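Local coordinates for protein molybdopterin molybdotransferase (Pyrococcus horikoshii, PDB 1UZ5) that probably inserts molybdenum from molybdate into adenylyl-molybdopterin, releasing AMP, during molybdenum cofactor biosynthesis, at residues Glu14-Phe19 / Val316-Arg321; Lys180-Val185 / Val246-Val251; Lys242-Gly247 / Gly290-Lys295. All blocks are in the same frame, centred on the assembly; numbering follows the deposited sequence. Where two conformers were deposited one is given.

Contact 1 of 3, residues Glu14-Phe19 / Val316-Arg321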
loop_
_atom_site.group_PDB
_atom_site.type_symbol
_atom_site.label_atom_id
_atom_site.label_comp_id
_atom_site.label_asym_id
_atom_site.label_seq_id
_atom_site.Cartn_x
_atom_site.Cartn_y
_atom_site.Cartn_z
ATOM N N GLU A 14 -8.139 18.050 13.324
ATOM C CA GLU A 14 -8.650 18.979 12.324
ATOM C C GLU A 14 -7.515 19.850 11.804
ATOM O O GLU A 14 -7.458 20.165 10.618
ATOM C CB GLU A 14 -9.749 19.857 12.924
ATOM C CG GLU A 14 -11.035 19.107 13.224
ATOM C CD GLU A 14 -12.047 19.954 13.976
ATOM O OE1 GLU A 14 -12.301 21.100 13.546
ATOM O OE2 GLU A 14 -12.590 19.473 14.994
ATOM N N VAL A 15 -6.606 20.229 12.699
ATOM C CA VAL A 15 -5.468 21.057 12.323
ATOM C C VAL A 15 -4.565 20.339 11.324
ATOM O O VAL A 15 -4.154 20.918 10.319
ATOM C CB VAL A 15 -4.629 21.444 13.560
ATOM C CG1 VAL A 15 -3.386 22.213 13.130
ATOM C CG2 VAL A 15 -5.470 22.286 14.508
ATOM N N VAL A 16 -4.249 19.079 11.599
ATOM C CA VAL A 16 -3.394 18.317 10.693
ATOM C C VAL A 16 -4.094 18.162 9.350
ATOM O O VAL A 16 -3.469 18.274 8.297
ATOM C CB VAL A 16 -3.072 16.921 11.262
ATOM C CG1 VAL A 16 -2.238 16.133 10.258
ATOM C CG2 VAL A 16 -2.322 17.063 12.584
ATOM N N GLN A 17 -5.398 17.912 9.396
ATOM C CA GLN A 17 -6.180 17.762 8.176
ATOM C C GLN A 17 -6.063 19.030 7.342
ATOM O O GLN A 17 -6.105 18.979 6.114
ATOM C CB GLN A 17 -7.649 17.506 8.511
ATOM C CG GLN A 17 -7.888 16.236 9.305
ATOM C CD GLN A 17 -9.354 16.015 9.618
ATOM O OE1 GLN A 17 -10.184 15.925 8.716
ATOM N NE2 GLN A 17 -9.679 15.925 10.903
ATOM N N SER A 18 -5.906 20.168 8.013
ATOM C CA SER A 18 -5.786 21.441 7.311
ATOM C C SER A 18 -4.465 21.511 6.563
ATOM O O SER A 18 -4.307 22.319 5.646
ATOM C CB SER A 18 -5.879 22.617 8.290
ATOM O OG SER A 18 -4.614 22.923 8.850
ATOM N N PHE A 19 -3.506 20.679 6.961
ATOM C CA PHE A 19 -2.212 20.665 6.287
ATOM C C PHE A 19 -2.350 19.859 5.009
ATOM O O PHE A 19 -3.208 18.983 4.904
ATOM C CB PHE A 19 -1.123 20.014 7.149
ATOM C CG PHE A 19 -0.864 20.714 8.450
ATOM C CD1 PHE A 19 -0.990 22.097 8.556
ATOM C CD2 PHE A 19 -0.463 19.989 9.569
ATOM C CE1 PHE A 19 -0.722 22.749 9.759
ATOM C CE2 PHE A 19 -0.192 20.630 10.777
ATOM C CZ PHE A 19 -0.321 22.015 10.871
ATOM N N VAL A 316 0.944 9.995 10.868
ATOM C CA VAL A 316 0.552 8.998 9.884
ATOM C C VAL A 316 -0.591 9.455 8.971
ATOM O O VAL A 316 -0.475 9.368 7.751
ATOM C CB VAL A 316 0.203 7.662 10.576
ATOM C CG1 VAL A 316 -0.365 6.671 9.573
ATOM C CG2 VAL A 316 1.469 7.077 11.212
ATOM N N PRO A 317 -1.697 9.963 9.543
ATOM C CA PRO A 317 -2.801 10.409 8.683
ATOM C C PRO A 317 -2.343 11.417 7.622
ATOM O O PRO A 317 -2.793 11.377 6.476
ATOM C CB PRO A 317 -3.787 11.005 9.683
ATOM C CG PRO A 317 -3.586 10.125 10.892
ATOM C CD PRO A 317 -2.074 10.062 10.967
ATOM N N LEU A 318 -1.441 12.313 8.011
ATOM C CA LEU A 318 -0.915 13.322 7.099
ATOM C C LEU A 318 -0.145 12.665 5.956
ATOM O O LEU A 318 -0.342 12.994 4.786
ATOM C CB LEU A 318 0.018 14.280 7.847
ATOM C CG LEU A 318 0.697 15.375 7.019
ATOM C CD1 LEU A 318 -0.356 16.279 6.393
ATOM C CD2 LEU A 318 1.633 16.186 7.904
ATOM N N LEU A 319 0.734 11.732 6.306
ATOM C CA LEU A 319 1.545 11.041 5.315
ATOM C C LEU A 319 0.702 10.179 4.378
ATOM O O LEU A 319 0.936 10.151 3.172
ATOM C CB LEU A 319 2.603 10.187 6.024
ATOM C CG LEU A 319 3.484 11.002 6.978
ATOM C CD1 LEU A 319 4.555 10.119 7.606
ATOM C CD2 LEU A 319 4.126 12.151 6.210
ATOM N N LEU A 320 -0.280 9.479 4.934
ATOM C CA LEU A 320 -1.144 8.631 4.127
ATOM C C LEU A 320 -1.919 9.458 3.105
ATOM O O LEU A 320 -2.045 9.064 1.948
ATOM C CB LEU A 320 -2.112 7.853 5.023
ATOM C CG LEU A 320 -1.463 6.800 5.926
ATOM C CD1 LEU A 320 -2.532 6.049 6.707
ATOM C CD2 LEU A 320 -0.651 5.829 5.077
ATOM N N ARG A 321 -2.431 10.609 3.532
ATOM C CA ARG A 321 -3.185 11.476 2.636
ATOM C C ARG A 321 -2.304 11.983 1.510
ATOM O O ARG A 321 -2.761 12.149 0.383
ATOM C CB ARG A 321 -3.773 12.652 3.410
ATOM C CG ARG A 321 -4.905 12.253 4.338
ATOM C CD ARG A 321 -5.168 13.339 5.356
ATOM N NE ARG A 321 -6.148 12.876 6.336
ATOM C CZ ARG A 321 -6.216 13.299 7.594
ATOM N NH1 ARG A 321 -7.147 12.811 8.401
ATOM N NH2 ARG A 321 -5.353 14.199 8.048
#
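The guanidinium of R321 reaches across to Q17 and V16 and is bordered on several sides. P317 CB, one turn earlier in the same helix, sits on one face, 3.8 Å above the plane and displaced toward the rim. V16 CG1 lies at the edge, near the plane, 4.3 Å from R321 NH2. The aliphatic part of Q17 arrives obliquely, its CG 3.5 Å from R321 NH2 and 3.6 Å from R321 NH1. The Q17 amide and the guanidinium are turned 36° apart and form no hydrogen bond with each other, so the charged group is met here by carbon. R321 was deposited in two conformers, and this account holds for one of them. The second flat group, the F19 ring, carries V15 O of its own segment over the centre of one face, 3.6 Å above the plane, and touches the other helix through CB rather than through the ring. This is a worked example of two distant parts of a chain closing on a shared sheet: helix 9-18, near the N-terminus, runs beside helix 304-322 of the probable molybdopterin-binding region, their axes here 9.6 Å apart at an angle of 28°. Both rest on strand 295-300, where V16 and L318 touch F298, while F19 and L318 touch P296. Between the helices the apolar contact comes down to two pairs. V16 CG1, anti to the backbone N (chi1 177°), is directed at L318 and stops 3.8 Å from its CB. The L318 chain begins beside the other segment, and its end comes closer, CD1 lying 3.9 Å from F19 CB. The R321 side chain also touches E326, in the loop that follows its helix.

Contact 2 of 3, residues Lys180-Val185 / Val246-Val251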
loop_
_atom_site.group_PDB
_atom_site.type_symbol
_atom_site.label_atom_id
_atom_site.label_comp_id
_atom_site.label_asym_id
_atom_site.label_seq_id
_atom_site.Cartn_x
_atom_site.Cartn_y
_atom_site.Cartn_z
ATOM N N LYS A 180 8.315 10.238 -2.863
ATOM C CA LYS A 180 8.228 9.970 -1.433
ATOM C C LYS A 180 8.277 11.246 -0.605
ATOM O O LYS A 180 9.206 12.038 -0.726
ATOM C CB LYS A 180 9.356 9.024 -1.008
ATOM C CG LYS A 180 9.268 7.652 -1.661
ATOM C CD LYS A 180 10.437 6.769 -1.274
ATOM C CE LYS A 180 10.297 5.381 -1.881
ATOM N NZ LYS A 180 11.447 4.511 -1.521
ATOM N N PRO A 181 7.253 11.470 0.230
ATOM C CA PRO A 181 7.199 12.663 1.084
ATOM C C PRO A 181 8.412 12.604 2.015
ATOM O O PRO A 181 8.621 11.601 2.699
ATOM C CB PRO A 181 5.894 12.480 1.855
ATOM C CG PRO A 181 5.076 11.593 0.966
ATOM C CD PRO A 181 6.089 10.608 0.473
ATOM N N LYS A 182 9.214 13.660 2.031
ATOM C CA LYS A 182 10.395 13.682 2.879
ATOM C C LYS A 182 10.071 14.157 4.287
ATOM O O LYS A 182 9.455 15.204 4.474
ATOM C CB LYS A 182 11.466 14.586 2.278
ATOM C CG LYS A 182 12.029 14.101 0.962
ATOM C CD LYS A 182 13.095 15.065 0.463
ATOM C CE LYS A 182 13.732 14.567 -0.825
ATOM N NZ LYS A 182 14.762 15.516 -1.326
ATOM N N VAL A 183 10.480 13.375 5.276
ATOM C CA VAL A 183 10.247 13.739 6.671
ATOM C C VAL A 183 11.587 13.838 7.395
ATOM O O VAL A 183 12.292 12.841 7.545
ATOM C CB VAL A 183 9.379 12.696 7.387
ATOM C CG1 VAL A 183 9.140 13.123 8.836
ATOM C CG2 VAL A 183 8.055 12.534 6.653
ATOM N N ALA A 184 11.945 15.050 7.815
ATOM C CA ALA A 184 13.195 15.279 8.535
ATOM C C ALA A 184 12.927 14.946 10.002
ATOM O O ALA A 184 12.009 15.502 10.615
ATOM C CB ALA A 184 13.628 16.735 8.391
ATOM N N VAL A 185 13.727 14.037 10.552
ATOM C CA VAL A 185 13.559 13.598 11.932
ATOM C C VAL A 185 14.688 14.045 12.849
ATOM O O VAL A 185 15.865 13.926 12.503
ATOM C CB VAL A 185 13.455 12.065 12.006
ATOM C CG1 VAL A 185 13.328 11.620 13.465
ATOM C CG2 VAL A 185 12.257 11.588 11.184
ATOM N N VAL A 246 15.379 20.445 4.308
ATOM C CA VAL A 246 15.482 19.160 3.625
ATOM C C VAL A 246 14.181 18.378 3.534
ATOM O O VAL A 246 14.023 17.545 2.645
ATOM C CB VAL A 246 16.540 18.251 4.288
ATOM C CG1 VAL A 246 17.890 18.942 4.287
ATOM C CG2 VAL A 246 16.117 17.900 5.698
ATOM N N GLY A 247 13.242 18.641 4.436
ATOM C CA GLY A 247 11.997 17.894 4.395
ATOM C C GLY A 247 10.732 18.661 4.065
ATOM O O GLY A 247 10.731 19.887 3.981
ATOM N N ASP A 248 9.651 17.913 3.865
ATOM C CA ASP A 248 8.342 18.482 3.574
ATOM C C ASP A 248 7.640 18.551 4.922
ATOM O O ASP A 248 6.678 19.294 5.116
ATOM C CB ASP A 248 7.549 17.561 2.644
ATOM C CG ASP A 248 8.277 17.276 1.347
ATOM O OD1 ASP A 248 8.671 18.244 0.661
ATOM O OD2 ASP A 248 8.452 16.083 1.015
ATOM N N VAL A 249 8.143 17.745 5.849
ATOM C CA VAL A 249 7.605 17.662 7.198
ATOM C C VAL A 249 8.759 17.430 8.164
ATOM O O VAL A 249 9.727 16.758 7.825
ATOM C CB VAL A 249 6.614 16.483 7.321
ATOM C CG1 VAL A 249 6.198 16.295 8.779
ATOM C CG2 VAL A 249 5.396 16.737 6.449
ATOM N N VAL A 250 8.660 18.002 9.361
ATOM C CA VAL A 250 9.695 17.828 10.374
ATOM C C VAL A 250 9.058 17.167 11.590
ATOM O O VAL A 250 7.975 17.559 12.024
ATOM C CB VAL A 250 10.323 19.183 10.791
ATOM C CG1 VAL A 250 11.355 18.966 11.907
ATOM C CG2 VAL A 250 10.997 19.829 9.593
ATOM N N VAL A 251 9.710 16.136 12.113
ATOM C CA VAL A 251 9.194 15.453 13.287
ATOM C C VAL A 251 10.296 15.419 14.332
ATOM O O VAL A 251 11.424 15.001 14.056
ATOM C CB VAL A 251 8.737 14.009 12.974
ATOM C CG1 VAL A 251 8.243 13.338 14.251
ATOM C CG2 VAL A 251 7.609 14.026 11.958
HETATM O O HOH W 1 8.867 14.978 -1.841
#
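A184 meets the other segment with both its methyl group and its backbone. CB lies 3.8 Å from V246 CG2 and somewhat farther from V250 CG2, and A243 of helix 233-246 adds to the same cover. Its backbone is bonded to the same segment through A184 N to V249 O and V251 N to A184 O, each 2.8 Å. K182, at the start of the strand, is fixed through its backbone. Its N-H gives a hydrogen bond to D248 OD2 at 2.7 Å, received on the anti side of the carboxylate and 26° out of its plane. In return, K182 O accepts from D248 N at 2.8 Å and from V249 N at 3.2 Å, so two donors grip one carbonyl. D248 thus both gives and takes, and a water joins its OD2 to K180 O. The K182 side chain, extended beyond CG, passes V246 O with CD and leads away toward solvent. V251 belongs to the face it shares with V183, V185 and V249; with CG1 anti to the backbone N (chi1 178°), its CG2 falls beside that N and stands 3.6 Å from V183 CG1. G247 passes so close that a CB there would come within 3.0 Å of A184 N, a clash. Helix 208-219 packs over V183, V185 and V251, whereas helix 233-246 lies over A184 and V250. Strand 182-188 is also bonded to strand 222-229 on its other margin. Adjacent parallel strands between helical layers are the core of the three-layer alpha/beta domain that MoeA shares with the molybdopterin-binding family.

Contact 3 of 3, residues Lys242-Gly247 / Gly290-Lys295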
loop_
_atom_site.group_PDB
_atom_site.type_symbol
_atom_site.label_atom_id
_atom_site.label_comp_id
_atom_site.label_asym_id
_atom_site.label_seq_id
_atom_site.Cartn_x
_atom_site.Cartn_y
_atom_site.Cartn_z
ATOM N N LYS A 242 17.736 23.332 9.565
ATOM C CA LYS A 242 18.247 22.436 8.533
ATOM C C LYS A 242 17.169 21.433 8.136
ATOM O O LYS A 242 16.996 21.120 6.961
ATOM C CB LYS A 242 19.485 21.693 9.035
ATOM C CG LYS A 242 20.661 22.602 9.355
ATOM C CD LYS A 242 21.901 21.808 9.744
ATOM C CE LYS A 242 23.070 22.737 10.044
ATOM N NZ LYS A 242 24.318 21.988 10.352
ATOM N N ALA A 243 16.438 20.941 9.129
ATOM C CA ALA A 243 15.368 19.981 8.896
ATOM C C ALA A 243 14.306 20.579 7.978
ATOM O O ALA A 243 13.854 19.935 7.033
ATOM C CB ALA A 243 14.742 19.569 10.226
ATOM N N VAL A 244 13.912 21.816 8.270
ATOM C CA VAL A 244 12.901 22.515 7.486
ATOM C C VAL A 244 13.301 22.648 6.018
ATOM O O VAL A 244 12.445 22.672 5.135
ATOM C CB VAL A 244 12.634 23.930 8.062
ATOM C CG1 VAL A 244 11.741 24.723 7.123
ATOM C CG2 VAL A 244 11.975 23.815 9.427
ATOM N N ASN A 245 14.601 22.732 5.760
ATOM C CA ASN A 245 15.092 22.865 4.397
ATOM C C ASN A 245 15.160 21.561 3.616
ATOM O O ASN A 245 15.013 21.566 2.396
ATOM C CB ASN A 245 16.472 23.521 4.393
ATOM C CG ASN A 245 16.403 25.018 4.153
ATOM O OD1 ASN A 245 15.767 25.755 4.908
ATOM N ND2 ASN A 245 17.057 25.474 3.091
ATOM N N VAL A 246 15.379 20.445 4.308
ATOM C CA VAL A 246 15.482 19.160 3.625
ATOM C C VAL A 246 14.181 18.378 3.534
ATOM O O VAL A 246 14.023 17.545 2.645
ATOM C CB VAL A 246 16.540 18.251 4.288
ATOM C CG1 VAL A 246 17.890 18.942 4.287
ATOM C CG2 VAL A 246 16.117 17.900 5.698
ATOM N N GLY A 247 13.242 18.641 4.436
ATOM C CA GLY A 247 11.997 17.894 4.395
ATOM C C GLY A 247 10.732 18.661 4.065
ATOM O O GLY A 247 10.731 19.887 3.981
ATOM N N GLY A 290 3.090 22.615 14.699
ATOM C CA GLY A 290 3.251 23.947 14.153
ATOM C C GLY A 290 3.567 23.946 12.671
ATOM O O GLY A 290 3.486 22.912 11.997
ATOM N N VAL A 291 3.930 25.117 12.163
ATOM C CA VAL A 291 4.264 25.280 10.758
ATOM C C VAL A 291 5.404 26.276 10.614
ATOM O O VAL A 291 5.360 27.372 11.173
ATOM C CB VAL A 291 3.048 25.795 9.947
ATOM C CG1 VAL A 291 3.424 25.951 8.481
ATOM C CG2 VAL A 291 1.875 24.833 10.094
ATOM N N ILE A 292 6.434 25.874 9.882
ATOM C CA ILE A 292 7.591 26.718 9.628
ATOM C C ILE A 292 7.808 26.714 8.119
ATOM O O ILE A 292 7.975 25.653 7.511
ATOM C CB ILE A 292 8.858 26.178 10.315
ATOM C CG1 ILE A 292 8.657 26.141 11.835
ATOM C CG2 ILE A 292 10.052 27.051 9.955
ATOM C CD1 ILE A 292 9.845 25.582 12.601
ATOM N N LYS A 293 7.794 27.900 7.519
ATOM C CA LYS A 293 7.968 28.032 6.079
ATOM C C LYS A 293 7.038 27.075 5.341
ATOM O O LYS A 293 7.468 26.324 4.469
ATOM C CB LYS A 293 9.421 27.763 5.690
ATOM C CG LYS A 293 10.389 28.798 6.236
ATOM C CD LYS A 293 11.794 28.587 5.699
ATOM C CE LYS A 293 12.724 29.696 6.165
ATOM N NZ LYS A 293 14.100 29.544 5.617
ATOM N N GLY A 294 5.764 27.104 5.723
ATOM C CA GLY A 294 4.762 26.260 5.095
ATOM C C GLY A 294 4.857 24.768 5.346
ATOM O O GLY A 294 4.028 24.006 4.851
ATOM N N LYS A 295 5.843 24.335 6.121
ATOM C CA LYS A 295 6.004 22.909 6.389
ATOM C C LYS A 295 5.556 22.493 7.785
ATOM O O LYS A 295 5.933 23.111 8.777
ATOM C CB LYS A 295 7.464 22.519 6.162
ATOM C CG LYS A 295 7.941 22.898 4.771
ATOM C CD LYS A 295 9.385 22.541 4.537
ATOM C CE LYS A 295 9.783 22.879 3.114
ATOM N NZ LYS A 295 11.201 22.549 2.859
#
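K295 reaches from a tight beta hairpin to two carbonyl groups at the C-terminal end of helix 233-246. The hairpin joins the antiparallel strands 288-292 and 295-300 through a type I' turn from I292 to K295, with K293 and G294 at positive phi and I292 and K295 bonded to each other through both backbone N-H groups. From CB, which packs on D248 O beyond the helix, the side chain sets out with CG anti to the carbonyl carbon (chi1 -55°) and runs extended beyond it. CG approaches G247 O only loosely, at 4.2 Å. CD then comes close to both carbonyl oxygens, 3.0 Å from G247 O and 3.1 Å from V244 O, and CE keeps much the same distance from both. NZ ends the run with two hydrogen bonds: to V244 O at 2.6 Å, nearly along the C=O axis, and to G247 O at 2.9 Å, from 20° out of that carbonyl plane. The principle illustrated is that the last turn of a helix leaves carbonyls without the usual donors, and a lysine from elsewhere in the fold can supply them; its positive charge would probably also suit the negative end of the helix dipole. An alanine here would probably leave V244 O and G247 O without their ammonium donor and open a gap between the helix end and the hairpin. Alongside, V244 packs on the turn: CG1 lies 4.1 Å from K293 CB, and the valine and I292 side chains cross at about a right angle. The closest carbon pair in this packing is V244 CG2 and I292 CG2, at 3.8 Å.

Overall arrangement
Along the chain the segments run 14-19, 180-185, 242-251, 290-295 and 316-321, so contact 1 joins the outermost pair and encloses the others. All three gather round one mixed sheet. Contact 2 pairs two of its parallel strands; contact 3, about 8 Å away between centres, shares V246 and G247 with it and ties helix 233-246 to the hairpin of strands 288-292 and 295-300, on the side of strand 249-253 away from 182-188. Contact 1 lies about 14 Å from contact 2 and 16 Å from contact 3, on the opposite face from helix 233-246; there L319 packs on V183 and F19 on V291. The N-terminal helix is thereby built into the probable molybdopterin-binding domain, despite its distance in sequence.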